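Local structure of toll-like receptor 13 (4Z0C) at residues Leu319-Asn325 with Arg346-Leu351; Phe367-Ser373 with Asn392-Ser397; Leu375-Leu381 with Leu399-Leu405. The protein recognises bacterial 23S rRNA through the leucine-rich-repeat ectodomain held in this chain and signals via MYD88 and TRAF6 to NF-kappa-B. All coordinates share one frame; numbering follows the deposited sequence.

Contact 1 of 3, residues Leu319-Asn325 with Arg346-Leu351. With NAG (2-acetamido-2-deoxy-beta-D-glucopyranose), chain P.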
# COMPACT_ATOMS: atom_id res chain seq x y z
N LEU A 319 34.78 -4.59 -17.93
CA LEU A 319 35.76 -5.66 -17.82
C LEU A 319 35.61 -6.57 -19.03
O LEU A 319 34.68 -7.36 -19.10
CB LEU A 319 35.57 -6.44 -16.51
CG LEU A 319 35.96 -5.68 -15.25
CD1 LEU A 319 35.25 -6.27 -14.03
CD2 LEU A 319 37.47 -5.73 -15.05
N ASN A 320 36.51 -6.45 -19.98
CA ASN A 320 36.40 -7.25 -21.19
C ASN A 320 37.74 -7.75 -21.69
O ASN A 320 37.89 -8.04 -22.87
CB ASN A 320 35.66 -6.46 -22.29
CG ASN A 320 36.39 -5.18 -22.70
OD1 ASN A 320 37.27 -4.70 -21.99
ND2 ASN A 320 36.00 -4.63 -23.85
N ASP A 321 38.71 -7.87 -20.79
CA ASP A 321 40.09 -8.10 -21.22
C ASP A 321 40.92 -9.00 -20.31
O ASP A 321 41.96 -8.57 -19.78
CB ASP A 321 40.79 -6.76 -21.38
CG ASP A 321 41.99 -6.84 -22.27
OD1 ASP A 321 41.99 -7.71 -23.17
OD2 ASP A 321 42.93 -6.06 -22.05
N SER A 322 40.45 -10.22 -20.08
CA SER A 322 41.23 -11.23 -19.37
C SER A 322 41.72 -10.81 -17.98
O SER A 322 42.71 -11.35 -17.49
CB SER A 322 42.41 -11.68 -20.24
OG SER A 322 41.95 -12.08 -21.52
N GLU A 323 41.03 -9.86 -17.34
CA GLU A 323 41.45 -9.35 -16.02
C GLU A 323 41.65 -10.41 -14.94
O GLU A 323 42.51 -10.26 -14.06
CB GLU A 323 40.47 -8.29 -15.51
CG GLU A 323 40.68 -6.90 -16.10
CD GLU A 323 40.05 -6.70 -17.47
OE1 GLU A 323 40.47 -5.75 -18.18
OE2 GLU A 323 39.15 -7.49 -17.85
N PHE A 324 40.84 -11.45 -14.97
CA PHE A 324 40.84 -12.44 -13.90
C PHE A 324 41.48 -13.74 -14.31
O PHE A 324 41.56 -14.68 -13.50
CB PHE A 324 39.40 -12.68 -13.39
CG PHE A 324 38.78 -11.48 -12.75
CD1 PHE A 324 39.06 -11.17 -11.42
CD2 PHE A 324 37.94 -10.64 -13.48
CE1 PHE A 324 38.52 -10.05 -10.82
CE2 PHE A 324 37.39 -9.52 -12.88
CZ PHE A 324 37.67 -9.22 -11.55
N ASN A 325 41.95 -13.82 -15.55
CA ASN A 325 42.42 -15.10 -16.08
C ASN A 325 43.65 -15.70 -15.40
O ASN A 325 43.87 -16.91 -15.46
CB ASN A 325 42.53 -15.07 -17.60
CG ASN A 325 41.17 -15.03 -18.28
OD1 ASN A 325 40.14 -15.37 -17.66
ND2 ASN A 325 41.14 -14.63 -19.55
N ARG A 346 35.43 -12.34 -22.02
CA ARG A 346 36.88 -12.27 -22.01
C ARG A 346 37.48 -12.05 -20.65
O ARG A 346 38.68 -12.30 -20.46
CB ARG A 346 37.37 -11.16 -22.96
CG ARG A 346 36.99 -11.32 -24.41
CD ARG A 346 37.56 -12.59 -25.02
NE ARG A 346 37.31 -12.65 -26.46
CZ ARG A 346 37.88 -11.83 -27.35
NH1 ARG A 346 38.73 -10.90 -26.94
NH2 ARG A 346 37.60 -11.95 -28.64
N THR A 347 36.68 -11.56 -19.71
CA THR A 347 37.24 -11.19 -18.41
C THR A 347 37.49 -12.36 -17.47
O THR A 347 38.46 -12.33 -16.70
CB THR A 347 36.39 -10.11 -17.70
OG1 THR A 347 37.20 -9.47 -16.70
CG2 THR A 347 35.14 -10.73 -17.05
N TRP A 348 36.64 -13.38 -17.53
CA TRP A 348 36.69 -14.48 -16.58
C TRP A 348 36.62 -15.82 -17.30
O TRP A 348 36.00 -16.77 -16.83
CB TRP A 348 35.56 -14.37 -15.56
CG TRP A 348 34.19 -14.09 -16.16
CD1 TRP A 348 33.66 -14.61 -17.32
CD2 TRP A 348 33.20 -13.20 -15.63
NE1 TRP A 348 32.39 -14.09 -17.53
CE2 TRP A 348 32.09 -13.23 -16.51
CE3 TRP A 348 33.15 -12.38 -14.50
CZ2 TRP A 348 30.95 -12.48 -16.28
CZ3 TRP A 348 32.00 -11.63 -14.28
CH2 TRP A 348 30.92 -11.68 -15.17
N SER A 349 37.26 -15.86 -18.46
CA SER A 349 37.30 -17.06 -19.30
C SER A 349 37.80 -18.31 -18.57
O SER A 349 37.37 -19.43 -18.85
CB SER A 349 38.17 -16.79 -20.52
OG SER A 349 37.78 -17.63 -21.59
N SER A 350 38.73 -18.12 -17.64
CA SER A 350 39.38 -19.25 -16.98
C SER A 350 38.85 -19.54 -15.56
O SER A 350 39.37 -20.40 -14.86
CB SER A 350 40.87 -19.00 -16.91
OG SER A 350 41.13 -17.99 -15.93
N LEU A 351 37.79 -18.85 -15.16
CA LEU A 351 37.28 -18.98 -13.81
C LEU A 351 36.37 -20.19 -13.65
O LEU A 351 35.22 -20.04 -13.25
CB LEU A 351 36.56 -17.69 -13.39
CG LEU A 351 37.35 -16.75 -12.48
CD1 LEU A 351 38.77 -16.69 -12.90
CD2 LEU A 351 36.77 -15.35 -12.43
C1 NAG P . 36.69 -3.39 -24.16
C2 NAG P . 37.35 -3.69 -25.51
C3 NAG P . 37.83 -2.42 -26.22
C4 NAG P . 36.73 -1.36 -26.26
C5 NAG P . 36.20 -1.10 -24.85
C6 NAG P . 35.02 -0.11 -24.86
C7 NAG P . 38.60 -5.79 -25.92
C8 NAG P . 40.01 -6.32 -26.02
N2 NAG P . 38.46 -4.61 -25.31
O3 NAG P . 38.23 -2.68 -27.55
O4 NAG P . 37.25 -0.18 -26.84
O5 NAG P . 35.80 -2.29 -24.19
O6 NAG P . 33.84 -0.67 -25.41
O7 NAG P . 37.68 -6.45 -26.38

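Contact 2 of 3, residues Phe367-Ser373 with Asn392-Ser397. With NAG (2-acetamido-2-deoxy-beta-D-glucopyranose), chain Q.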
# COMPACT_ATOMS: atom_id res chain seq x y z
N PHE A 367 23.60 -7.46 -20.52
CA PHE A 367 24.79 -8.27 -20.62
C PHE A 367 24.77 -8.88 -22.00
O PHE A 367 23.72 -9.27 -22.49
CB PHE A 367 24.79 -9.39 -19.58
CG PHE A 367 24.71 -8.90 -18.17
CD1 PHE A 367 25.86 -8.53 -17.50
CD2 PHE A 367 23.50 -8.79 -17.53
CE1 PHE A 367 25.81 -8.07 -16.21
CE2 PHE A 367 23.44 -8.34 -16.23
CZ PHE A 367 24.60 -7.98 -15.57
N PRO A 368 25.95 -8.98 -22.63
CA PRO A 368 26.03 -9.58 -23.96
C PRO A 368 25.88 -11.09 -23.93
O PRO A 368 26.02 -11.71 -22.87
CB PRO A 368 27.43 -9.18 -24.43
CG PRO A 368 28.20 -8.96 -23.19
CD PRO A 368 27.23 -8.41 -22.18
N ASP A 369 25.62 -11.66 -25.10
CA ASP A 369 25.49 -13.10 -25.29
C ASP A 369 26.71 -13.84 -24.74
O ASP A 369 27.84 -13.42 -24.95
CB ASP A 369 25.32 -13.42 -26.77
CG ASP A 369 24.13 -12.72 -27.38
OD1 ASP A 369 23.24 -12.28 -26.62
OD2 ASP A 369 24.10 -12.59 -28.63
N PHE A 370 26.44 -14.95 -24.05
CA PHE A 370 27.46 -15.83 -23.49
C PHE A 370 28.37 -15.21 -22.43
O PHE A 370 29.36 -15.80 -22.07
CB PHE A 370 28.28 -16.49 -24.60
CG PHE A 370 27.45 -17.02 -25.73
CD1 PHE A 370 26.82 -18.25 -25.61
CD2 PHE A 370 27.25 -16.28 -26.88
CE1 PHE A 370 26.03 -18.74 -26.64
CE2 PHE A 370 26.45 -16.76 -27.92
CZ PHE A 370 25.84 -17.99 -27.81
N ALA A 371 27.99 -14.04 -21.90
CA ALA A 371 28.80 -13.35 -20.89
C ALA A 371 29.17 -14.22 -19.71
O ALA A 371 30.31 -14.19 -19.25
CB ALA A 371 28.09 -12.09 -20.41
N PHE A 372 28.20 -14.98 -19.19
CA PHE A 372 28.46 -15.80 -18.02
C PHE A 372 28.85 -17.24 -18.36
O PHE A 372 29.21 -18.02 -17.48
CB PHE A 372 27.25 -15.78 -17.07
CG PHE A 372 26.96 -14.43 -16.50
CD1 PHE A 372 27.63 -13.98 -15.38
CD2 PHE A 372 26.02 -13.60 -17.09
CE1 PHE A 372 27.37 -12.73 -14.85
CE2 PHE A 372 25.76 -12.35 -16.57
CZ PHE A 372 26.43 -11.91 -15.45
N SER A 373 28.84 -17.57 -19.65
CA SER A 373 29.03 -18.95 -20.09
C SER A 373 30.30 -19.72 -19.63
O SER A 373 30.24 -20.94 -19.45
CB SER A 373 28.88 -19.04 -21.60
OG SER A 373 27.57 -18.67 -21.99
N ASN A 392 18.53 -10.57 -21.11
CA ASN A 392 19.10 -11.18 -22.31
C ASN A 392 19.40 -12.63 -22.03
O ASN A 392 20.44 -12.94 -21.45
CB ASN A 392 20.38 -10.49 -22.77
CG ASN A 392 21.04 -11.22 -23.95
OD1 ASN A 392 20.38 -11.97 -24.68
ND2 ASN A 392 22.36 -11.05 -24.10
N ASN A 393 18.51 -13.51 -22.47
CA ASN A 393 18.56 -14.94 -22.15
C ASN A 393 19.88 -15.63 -22.48
O ASN A 393 20.30 -16.57 -21.79
CB ASN A 393 17.40 -15.65 -22.84
CG ASN A 393 16.08 -14.94 -22.63
OD1 ASN A 393 15.93 -14.18 -21.66
ND2 ASN A 393 15.13 -15.16 -23.53
N LEU A 394 20.53 -15.15 -23.54
CA LEU A 394 21.79 -15.74 -24.01
C LEU A 394 23.01 -15.41 -23.16
O LEU A 394 24.04 -16.06 -23.29
CB LEU A 394 22.05 -15.36 -25.48
CG LEU A 394 21.20 -16.06 -26.53
CD1 LEU A 394 21.62 -15.56 -27.89
CD2 LEU A 394 21.38 -17.56 -26.44
N ALA A 395 22.90 -14.41 -22.30
CA ALA A 395 23.99 -14.08 -21.39
C ALA A 395 24.21 -15.18 -20.34
O ALA A 395 25.29 -15.32 -19.79
CB ALA A 395 23.76 -12.74 -20.70
N PHE A 396 23.18 -15.99 -20.10
CA PHE A 396 23.25 -16.99 -19.04
C PHE A 396 23.33 -18.41 -19.60
O PHE A 396 23.18 -19.39 -18.88
CB PHE A 396 22.05 -16.86 -18.10
CG PHE A 396 21.85 -15.47 -17.56
CD1 PHE A 396 22.70 -14.96 -16.59
CD2 PHE A 396 20.81 -14.68 -18.01
CE1 PHE A 396 22.52 -13.69 -16.09
CE2 PHE A 396 20.63 -13.41 -17.50
CZ PHE A 396 21.49 -12.92 -16.54
N SER A 397 23.60 -18.49 -20.90
CA SER A 397 23.71 -19.77 -21.58
C SER A 397 24.73 -20.69 -20.92
O SER A 397 25.90 -20.33 -20.77
CB SER A 397 24.06 -19.54 -23.05
OG SER A 397 23.93 -20.74 -23.79
C1 NAG Q . 32.50 -15.43 -25.66
C2 NAG Q . 32.00 -16.85 -25.97
C3 NAG Q . 31.70 -17.04 -27.47
C4 NAG Q . 30.87 -15.88 -28.00
C5 NAG Q . 31.59 -14.58 -27.66
C6 NAG Q . 30.99 -13.32 -28.28
C7 NAG Q . 32.69 -18.82 -24.62
C8 NAG Q . 33.72 -19.91 -24.53
N2 NAG Q . 32.96 -17.85 -25.51
O3 NAG Q . 31.04 -18.27 -27.69
O4 NAG Q . 30.64 -15.99 -29.38
O5 NAG Q . 31.62 -14.48 -26.24
O6 NAG Q . 29.81 -12.93 -27.61
O7 NAG Q . 31.68 -18.84 -23.91

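Contact 3 of 3, residues Leu375-Leu381 with Leu399-Leu405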
# COMPACT_ATOMS: atom_id res chain seq x y z
N LEU A 375 31.48 -19.68 -16.77
CA LEU A 375 31.35 -20.01 -15.35
C LEU A 375 30.49 -21.25 -15.14
O LEU A 375 29.43 -21.19 -14.51
CB LEU A 375 30.83 -18.81 -14.56
CG LEU A 375 31.50 -17.46 -14.87
CD1 LEU A 375 30.91 -16.33 -14.02
CD2 LEU A 375 33.04 -17.50 -14.77
N LYS A 376 30.98 -22.39 -15.62
CA LYS A 376 30.19 -23.61 -15.67
C LYS A 376 29.94 -24.20 -14.29
O LYS A 376 29.13 -25.11 -14.14
CB LYS A 376 30.89 -24.65 -16.54
CG LYS A 376 31.14 -24.19 -17.98
CD LYS A 376 30.24 -24.92 -18.97
CE LYS A 376 31.02 -25.41 -20.19
NZ LYS A 376 31.54 -24.31 -21.04
N HIS A 377 30.61 -23.66 -13.27
CA HIS A 377 30.43 -24.15 -11.91
C HIS A 377 29.74 -23.16 -10.97
O HIS A 377 29.58 -23.45 -9.78
CB HIS A 377 31.78 -24.59 -11.35
CG HIS A 377 32.14 -26.00 -11.70
ND1 HIS A 377 33.11 -26.32 -12.63
CD2 HIS A 377 31.68 -27.18 -11.22
CE1 HIS A 377 33.21 -27.63 -12.73
NE2 HIS A 377 32.36 -28.18 -11.88
N LEU A 378 29.35 -22.00 -11.50
CA LEU A 378 28.68 -20.96 -10.71
C LEU A 378 27.42 -21.51 -10.01
O LEU A 378 26.60 -22.18 -10.63
CB LEU A 378 28.31 -19.76 -11.60
CG LEU A 378 28.12 -18.38 -10.97
CD1 LEU A 378 29.41 -17.89 -10.33
CD2 LEU A 378 27.60 -17.36 -11.97
N GLU A 379 27.30 -21.26 -8.70
CA GLU A 379 26.13 -21.68 -7.92
C GLU A 379 25.31 -20.50 -7.39
O GLU A 379 24.10 -20.63 -7.18
CB GLU A 379 26.58 -22.59 -6.78
CG GLU A 379 26.79 -24.00 -7.25
CD GLU A 379 27.55 -24.85 -6.27
OE1 GLU A 379 28.10 -24.30 -5.30
OE2 GLU A 379 27.61 -26.08 -6.49
N PHE A 380 25.96 -19.36 -7.18
CA PHE A 380 25.27 -18.15 -6.74
C PHE A 380 25.63 -16.96 -7.65
O PHE A 380 26.80 -16.65 -7.87
CB PHE A 380 25.61 -17.82 -5.29
CG PHE A 380 25.10 -16.46 -4.83
CD1 PHE A 380 23.79 -16.32 -4.36
CD2 PHE A 380 25.92 -15.34 -4.86
CE1 PHE A 380 23.32 -15.07 -3.95
CE2 PHE A 380 25.46 -14.10 -4.44
CZ PHE A 380 24.15 -13.96 -3.98
N LEU A 381 24.61 -16.29 -8.16
CA LEU A 381 24.81 -15.11 -8.98
C LEU A 381 23.85 -14.05 -8.48
O LEU A 381 22.65 -14.31 -8.31
CB LEU A 381 24.55 -15.42 -10.46
CG LEU A 381 24.55 -14.22 -11.41
CD1 LEU A 381 25.89 -13.51 -11.43
CD2 LEU A 381 24.14 -14.62 -12.83
N LEU A 399 24.76 -21.99 -17.75
CA LEU A 399 24.91 -21.97 -16.29
C LEU A 399 24.11 -23.08 -15.61
O LEU A 399 23.27 -22.81 -14.75
CB LEU A 399 24.51 -20.62 -15.71
CG LEU A 399 25.42 -19.43 -16.01
CD1 LEU A 399 24.90 -18.17 -15.34
CD2 LEU A 399 26.83 -19.74 -15.56
N PHE A 400 24.41 -24.33 -15.95
CA PHE A 400 23.61 -25.46 -15.50
C PHE A 400 23.80 -25.79 -14.01
O PHE A 400 23.04 -26.58 -13.44
CB PHE A 400 23.91 -26.67 -16.37
CG PHE A 400 23.60 -26.45 -17.82
CD1 PHE A 400 22.52 -25.67 -18.21
CD2 PHE A 400 24.42 -26.99 -18.81
CE1 PHE A 400 22.23 -25.45 -19.55
CE2 PHE A 400 24.15 -26.77 -20.16
CZ PHE A 400 23.05 -26.00 -20.53
N ALA A 401 24.79 -25.19 -13.37
CA ALA A 401 25.03 -25.49 -11.95
C ALA A 401 24.36 -24.50 -11.00
O ALA A 401 24.38 -24.70 -9.78
CB ALA A 401 26.53 -25.58 -11.66
N LEU A 402 23.76 -23.45 -11.55
CA LEU A 402 23.26 -22.35 -10.74
C LEU A 402 22.14 -22.82 -9.80
O LEU A 402 21.22 -23.52 -10.22
CB LEU A 402 22.80 -21.19 -11.62
CG LEU A 402 22.81 -19.81 -10.97
CD1 LEU A 402 24.25 -19.36 -10.76
CD2 LEU A 402 22.04 -18.79 -11.80
N LYS A 403 22.26 -22.47 -8.52
CA LYS A 403 21.28 -22.90 -7.54
C LYS A 403 20.49 -21.70 -7.05
O LYS A 403 19.32 -21.81 -6.70
CB LYS A 403 21.96 -23.62 -6.37
CG LYS A 403 22.78 -24.82 -6.81
CD LYS A 403 23.63 -25.44 -5.69
CE LYS A 403 22.87 -26.53 -4.98
NZ LYS A 403 23.73 -27.34 -4.06
N GLU A 404 21.13 -20.54 -7.07
CA GLU A 404 20.48 -19.33 -6.59
C GLU A 404 20.74 -18.11 -7.47
O GLU A 404 21.90 -17.75 -7.70
CB GLU A 404 20.89 -19.03 -5.14
CG GLU A 404 20.33 -17.70 -4.66
CD GLU A 404 20.41 -17.50 -3.16
OE1 GLU A 404 20.18 -16.35 -2.71
OE2 GLU A 404 20.69 -18.48 -2.42
N LEU A 405 19.67 -17.45 -7.92
CA LEU A 405 19.78 -16.24 -8.73
C LEU A 405 19.07 -15.09 -8.02
O LEU A 405 17.88 -15.17 -7.71
CB LEU A 405 19.19 -16.47 -10.14
CG LEU A 405 19.13 -15.29 -11.14
CD1 LEU A 405 20.53 -14.72 -11.46
CD2 LEU A 405 18.41 -15.68 -12.43
O HOH W 1 26.44 -22.90 -13.37

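Contact 1 of 3, residues Leu319-Asn325 with Arg346-Leu351
On the convex side of the leucine-rich-repeat solenoid, two successive repeats meet through their loops: Phe324 of LRR 12 presents its backbone N to Thr347 O of LRR 13 at 3.1 Å. The same carbonyl oxygen lies at the edge of the Phe324 ring, in its plane. Thr347 is the residue most enclosed by its partner. Its OG1 stands anti to the backbone N (chi1 -160°), which turns the hydroxyl towards LRR 12, where it donates to Glu323 OE2 at 3.0 Å using the anti lone pair of that oxygen. Glu323 OE2 also accepts from Asp321 N, so two donors grip a single carboxylate oxygen; the chain of Glu323 turns at chi2 (82°) and bends the carboxylate back to Asp321 N, just ahead of the turn that starts at Ser322. Both donors would probably favour the charged form of this buried acid. Leu319 CB lies 3.4 Å from Thr347 OG1, the two side chains crossing at an oblique angle. Further along, Asn325 and Ser350 are paired twice: Ser350 OG donates to Asn325 O at 3.0 Å, while Ser350 N reaches Asn325 OD1 at 3.1 Å from above the amide plane and not on a lone pair. Leu351 closes the inner end, its CD2 3.9 Å from Phe324 CB. At the outer end the bond from Ser322 N to Arg346 O is weak. Beside it, Asn320 ND2 carries an N-linked NAG, and Asp321 OD2 turns to a salt bridge with Lys297. Each segment holds a type I turn, Ser322 to Asn325 and Trp348 to Leu351. The whole is inter-repeat packing of irregular convex loops, with buried Phe324 consistent with the phenylalanine spine of leucine-rich repeats.

Contact 2 of 3, residues Phe367-Ser373 with Asn392-Ser397
Asn392 ND2 is shared by two acceptors of the preceding repeat, Phe367 O at 2.8 Å and Asp369 OD1 at 2.9 Å. Both lie in the amide plane, and the bond to Phe367 O is nearly straight (176° at the hydrogen), so the pair fixes the rotation of the amide. The CG of Asn392 is anti to the backbone N (chi1 174°), which carries the amide across to LRR 14, where it crosses the Asp369 side chain at about a right angle. Leu394 CB and CD1 lie against the Asp369 carboxylate. Backbone bonds follow, Phe370 N to Leu394 O and Phe372 N to Ala395 O, and Ser373 OG donates to Ser397 O at 2.7 Å. Ala395 CB packs on Phe367 CB (3.7 Å) and against Pro368 O. Inside, the Phe372 and Phe396 rings run side by side, planes 10° apart but slid so far that they barely overlap. Outside, a NAG (chain Q) has its O3 over one face of the Phe370 ring, toward the rim, and its O6 bonds only weakly to Asp369 O. Phenylalanines set side by side at equivalent positions of successive repeats are characteristic of the phenylalanine spine of a leucine-rich-repeat solenoid.

Contact 3 of 3, residues Leu375-Leu381 with Leu399-Leu405
Leu381 and Leu405 lie side by side on the inward face of two parallel strands, Leu381 CD2 3.9 Å from Leu405 CD1, and here the contact is tightly packed. Both leucines hold CG anti to the backbone N (chi1 172° and 177°), which sends the two side chains the same way into the solenoid core. Leu402 CD1 wedges in from the next repeat, 4.0 Å from both Leu378 CG and Leu381 CB. Leu399 CD2 rests against Leu375 O, the carbonyl of the first residue in the preceding type I turn. Backbone bonds add to this: Glu379 O accepts from Lys403 N at 2.9 Å and from Glu404 N at 3.0 Å, and Leu381 N donates to Glu404 O at 3.1 Å. A water bridges the two turns where the strands have not yet begun, donating to Leu378 O and accepting from Ala401 N.

The other side is more open and mixes an aromatic ring with charged side chains. Phe380 and Glu404 project together from the face opposite the leucines, and the carboxylate meets the edge of the Phe380 ring, with Glu404 OE1 3.6 Å from Phe380 CE1 and the two planes 80° apart. Glu379 and Lys403 run alongside each other as well, but they touch through their aliphatic parts, Glu379 CG against Lys403 CD. With Glu379 OE2 and Lys403 NZ 4.7 Å apart no salt bridge forms, though the opposite charges may attract weakly. Lys403 is exposed, as are Lys376 and His377 at the far end of the first segment. The strands 380-382 and 404-406 are neighbours in the run of parallel strands along the concave surface of the horseshoe: strand 356-358 continues the ladder beyond Phe380, and strand 428-430 receives Glu404 and Leu405.

All three contacts join one leucine-rich repeat to the next, and all are partly buried, each with an apolar inner side and a polar or glycan-bearing outer one. Contacts 1 and 2 lie among the convex loops, where side-chain amides, hydroxyls and carboxylates supplement backbone bonds; contact 3 runs into the concave strands, with parallel backbone pairing. Contact 2 joins LRR 14 to 15 and contact 3 LRR 15 to 16, their segments alternating along the chain. Trp348 connects contact 1 to contact 2, its NE1 probably bonded to Ala371 O and its ring against Phe372. Leu375 packs on Leu351, and Phe372 and Phe396 on Leu381, so all three share one hydrophobic interior.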